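Local coordinates for protein dihydropteroate synthase (Stenotrophomonas maltophilia, PDB 7L6P) that probably condenses para-aminobenzoate with 6-hydroxymethyl-7,8-dihydropterin diphosphate to form 7,8-dihydropteroate, a precursor of folate, at residues P165-D168 / A172-H175; L199-G204 / A208-L213. All coordinates share one frame; numbering follows the deposited sequence.

Interaction 1: residues P165-D168 / A172-H175; sequences PHYD and AEVH
The ring of Tyr167 meets the carboxylate of Glu173 at its edge. OE1 of Glu173 lies near the ring plane, 3.6 Å from CD1 of Tyr167, where the slightly positive ring C-H suits an anionic oxygen better than a ring face would. The two planes are turned 56° against each other. Glu173 gets there on an outstretched chain: CG stands anti to the carbonyl carbon (chi1 -73°), and the extension beyond it carries the carboxylate from the first turn of the helix back to the incoming loop.

The other oxygen, OE2, faces the backbone at the end of the loop. It sits 2.9 Å from N of Asp168 and accepts a hydrogen bond from the backbone N of Asp169, while the side chain of Asp169 in turn bonds N of Ala172. The N-H groups at this helix start would probably stabilise the Glu173 carboxylate and may offset the like charge of OD2 of Asp168, 4.4 Å from OE2 of Glu173. A weak bond from NE2 of His166 reaches OD1 of Asp168 on the exposed side.

Tyr167 itself is buried, with its hydroxyl hydrogen-bonded to O of Gly204 and its ring edge-to-face with that of His209. The contact thus fastens the loop that leads from TIM-barrel strand 149-152, past strand 160-161, to the start of helix 170-188, with helix 207-215 alongside through His209.

Interaction 2: residues L199-G204 / A208-L213; sequences LGFGFG and AHNMTL
Phe201 and Asn210 meet obliquely, the phenyl ring and the amide plane 71° apart. OD1 of Asn210 lies in the plane of the ring at its edge, 3.7 Å from CD1 of Phe201. The same oxygen accepts the backbone N-H of Gly202, with 2.8 Å between N of Gly202 and OD1 of Asn210. That bond is fairly straight at the hydrogen (152°), but the donor comes in from the side of the carbonyl, at a C=O...N angle of 109°, and somewhat tilted from its plane. The first torsion of Asn210 sets CG beside the backbone N, which sends the amide from the helix across to the loop.

Further along the ring, CE1 of Phe201 packs 3.8 Å from CB of Leu213, the two side chains running past each other in opposite directions. Leu199 adds looser apolar contact, its CD1 4.4 Å from CB of Leu213.

The loop, which joins barrel strand 195-198 to helix 207-215, folds as a type II beta turn from Gly200 to Phe203, closed by a bond from N of Phe203 to O of Gly200. Gly202, third in the turn, has the positive phi that suits glycine there, and its N-H points outward to Asn210. Lys205 gathers the carbonyl oxygens of Leu199, Gly200 and Phe203 on its ammonium group.

One buried amide oxygen therefore serves two purposes, satisfying a turn N-H and meeting the electropositive rim of an aromatic ring. With Leu213 packed against the ring and Leu199 beyond it, this ties the glycine-rich loop to the helix by both polar and apolar means.

Overall arrangement
Interaction 1 is complete in sequence before the first residue of interaction 2, and their centres lie about 9 Å apart in the same part of the eight-stranded parallel barrel. The two involve successive helices, 170-188 and 207-215, with barrel strand 195-198 between them. The Tyr167-Gly204 hydrogen bond joins them, and O of Pro165 packs 3.5 Å from CE1 of His209. Leu213 reaches Val170 and Val174 on the earlier helix, while Met211 and Thr212 also pack on Ala285 and Val289 of the second subunit. The first loop comes after barrel strand 149-152 by way of hairpin 156-161, the second directly after 195-198, consistent with two adjoining loops at the active-site end of the barrel.

Interaction 1: residues P165-D168 / A172-H175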
# COMPACT_ATOMS: atom_id res chain seq x y z
N PRO A 165 8.64 14.96 22.25
CA PRO A 165 9.64 13.89 22.24
C PRO A 165 10.92 14.36 21.57
O PRO A 165 10.89 15.12 20.60
CB PRO A 165 8.96 12.79 21.42
CG PRO A 165 7.48 13.16 21.42
CD PRO A 165 7.46 14.64 21.44
N HIS A 166 12.05 13.90 22.08
CA HIS A 166 13.35 14.30 21.56
C HIS A 166 14.31 13.11 21.55
O HIS A 166 14.27 12.25 22.43
CB HIS A 166 13.97 15.45 22.36
CG HIS A 166 15.45 15.59 22.16
ND1 HIS A 166 16.00 16.12 21.01
CD2 HIS A 166 16.50 15.20 22.93
CE1 HIS A 166 17.32 16.08 21.10
NE2 HIS A 166 17.65 15.53 22.26
N TYR A 167 15.16 13.07 20.53
CA TYR A 167 16.18 12.04 20.40
C TYR A 167 17.40 12.65 19.74
O TYR A 167 17.27 13.29 18.69
CB TYR A 167 15.69 10.87 19.55
CG TYR A 167 14.50 10.12 20.08
CD1 TYR A 167 14.67 9.06 20.96
CD2 TYR A 167 13.21 10.45 19.68
CE1 TYR A 167 13.58 8.35 21.42
CE2 TYR A 167 12.12 9.76 20.16
CZ TYR A 167 12.31 8.71 21.03
OH TYR A 167 11.23 7.99 21.51
N ASP A 168 18.58 12.44 20.31
CA ASP A 168 19.79 12.74 19.57
C ASP A 168 19.88 11.83 18.35
O ASP A 168 20.24 12.27 17.25
CB ASP A 168 21.02 12.55 20.45
CG ASP A 168 21.05 13.52 21.61
OD1 ASP A 168 20.59 14.68 21.45
OD2 ASP A 168 21.56 13.10 22.69
N ALA A 172 19.60 4.74 17.13
CA ALA A 172 20.56 4.22 18.11
C ALA A 172 19.93 4.11 19.50
O ALA A 172 20.21 3.16 20.24
CB ALA A 172 21.80 5.11 18.16
N GLU A 173 19.06 5.05 19.86
CA GLU A 173 18.47 5.06 21.20
C GLU A 173 17.39 4.00 21.35
O GLU A 173 17.24 3.42 22.43
CB GLU A 173 17.92 6.44 21.52
CG GLU A 173 19.03 7.43 21.77
CD GLU A 173 18.54 8.86 22.02
OE1 GLU A 173 17.67 9.06 22.91
OE2 GLU A 173 19.04 9.78 21.32
N VAL A 174 16.59 3.78 20.30
CA VAL A 174 15.61 2.70 20.31
C VAL A 174 16.33 1.36 20.33
O VAL A 174 15.95 0.44 21.06
CB VAL A 174 14.64 2.80 19.12
CG1 VAL A 174 13.80 1.55 19.00
CG2 VAL A 174 13.73 4.01 19.26
N HIS A 175 17.39 1.23 19.53
CA HIS A 175 18.22 0.04 19.57
C HIS A 175 18.75 -0.22 20.97
O HIS A 175 18.54 -1.30 21.54
CB HIS A 175 19.37 0.17 18.57
CG HIS A 175 20.23 -1.04 18.47
ND1 HIS A 175 21.42 -1.18 19.16
CD2 HIS A 175 20.09 -2.18 17.74
CE1 HIS A 175 21.97 -2.35 18.88
NE2 HIS A 175 21.18 -2.98 18.03

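Interaction 2: residues L199-G204 / A208-L213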
# COMPACT_ATOMS: atom_id res chain seq x y z
N LEU A 199 8.91 -1.43 17.63
CA LEU A 199 9.57 -0.13 17.67
C LEU A 199 8.70 0.94 18.32
O LEU A 199 9.22 2.01 18.67
CB LEU A 199 10.01 0.28 16.26
CG LEU A 199 11.00 -0.66 15.55
CD1 LEU A 199 11.45 -0.10 14.22
CD2 LEU A 199 12.22 -0.98 16.46
N GLY A 200 7.40 0.68 18.49
CA GLY A 200 6.50 1.61 19.15
C GLY A 200 6.30 2.89 18.37
O GLY A 200 6.46 3.98 18.91
N PHE A 201 5.96 2.78 17.09
CA PHE A 201 5.66 3.98 16.32
C PHE A 201 4.61 4.83 17.02
O PHE A 201 3.62 4.30 17.54
CB PHE A 201 5.19 3.59 14.92
CG PHE A 201 6.22 2.89 14.11
CD1 PHE A 201 7.33 3.57 13.66
CD2 PHE A 201 6.05 1.56 13.74
CE1 PHE A 201 8.27 2.94 12.88
CE2 PHE A 201 7.00 0.91 12.98
CZ PHE A 201 8.11 1.60 12.55
N GLY A 202 4.85 6.13 17.08
CA GLY A 202 3.91 7.06 17.69
C GLY A 202 4.08 7.28 19.19
O GLY A 202 3.61 8.30 19.70
N PHE A 203 4.76 6.38 19.89
CA PHE A 203 4.84 6.43 21.36
C PHE A 203 6.10 7.19 21.77
O PHE A 203 7.20 6.63 21.81
CB PHE A 203 4.83 5.02 21.93
CG PHE A 203 3.50 4.34 21.86
CD1 PHE A 203 2.52 4.59 22.83
CD2 PHE A 203 3.22 3.42 20.84
CE1 PHE A 203 1.30 3.95 22.80
CE2 PHE A 203 2.00 2.76 20.81
CZ PHE A 203 1.03 3.04 21.79
N GLY A 204 5.93 8.46 22.09
CA GLY A 204 7.06 9.33 22.38
C GLY A 204 7.86 9.61 21.13
O GLY A 204 9.10 9.67 21.20
N ALA A 208 8.50 12.68 12.25
CA ALA A 208 9.85 12.53 11.71
C ALA A 208 10.56 11.34 12.35
O ALA A 208 11.21 10.56 11.66
CB ALA A 208 10.66 13.82 11.94
N HIS A 209 10.46 11.21 13.68
CA HIS A 209 11.05 10.06 14.35
C HIS A 209 10.47 8.77 13.79
O HIS A 209 11.21 7.79 13.57
CB HIS A 209 10.82 10.13 15.86
CG HIS A 209 11.41 11.34 16.51
ND1 HIS A 209 10.83 11.97 17.59
CD2 HIS A 209 12.53 12.06 16.22
CE1 HIS A 209 11.56 13.01 17.95
NE2 HIS A 209 12.60 13.08 17.13
N ASN A 210 9.15 8.74 13.57
CA ASN A 210 8.50 7.53 13.07
C ASN A 210 9.02 7.15 11.69
O ASN A 210 9.27 5.97 11.41
CB ASN A 210 6.98 7.70 13.02
CG ASN A 210 6.35 7.55 14.38
OD1 ASN A 210 6.84 6.83 15.26
ND2 ASN A 210 5.21 8.21 14.56
N MET A 211 9.16 8.13 10.80
CA MET A 211 9.62 7.85 9.45
C MET A 211 11.08 7.41 9.44
O MET A 211 11.48 6.57 8.63
CB MET A 211 9.41 9.08 8.56
CG MET A 211 7.91 9.39 8.27
SD MET A 211 6.94 8.04 7.53
CE MET A 211 6.13 7.36 8.98
N THR A 212 11.91 7.99 10.31
CA THR A 212 13.29 7.54 10.41
C THR A 212 13.35 6.08 10.89
O THR A 212 13.98 5.23 10.25
CB THR A 212 14.08 8.50 11.32
OG1 THR A 212 14.28 9.75 10.64
CG2 THR A 212 15.44 7.90 11.71
N LEU A 213 12.63 5.75 11.97
CA LEU A 213 12.57 4.37 12.45
C LEU A 213 12.02 3.43 11.39
O LEU A 213 12.53 2.32 11.21
CB LEU A 213 11.72 4.27 13.71
CG LEU A 213 12.36 4.78 14.98
CD1 LEU A 213 11.28 4.98 16.03
CD2 LEU A 213 13.49 3.80 15.45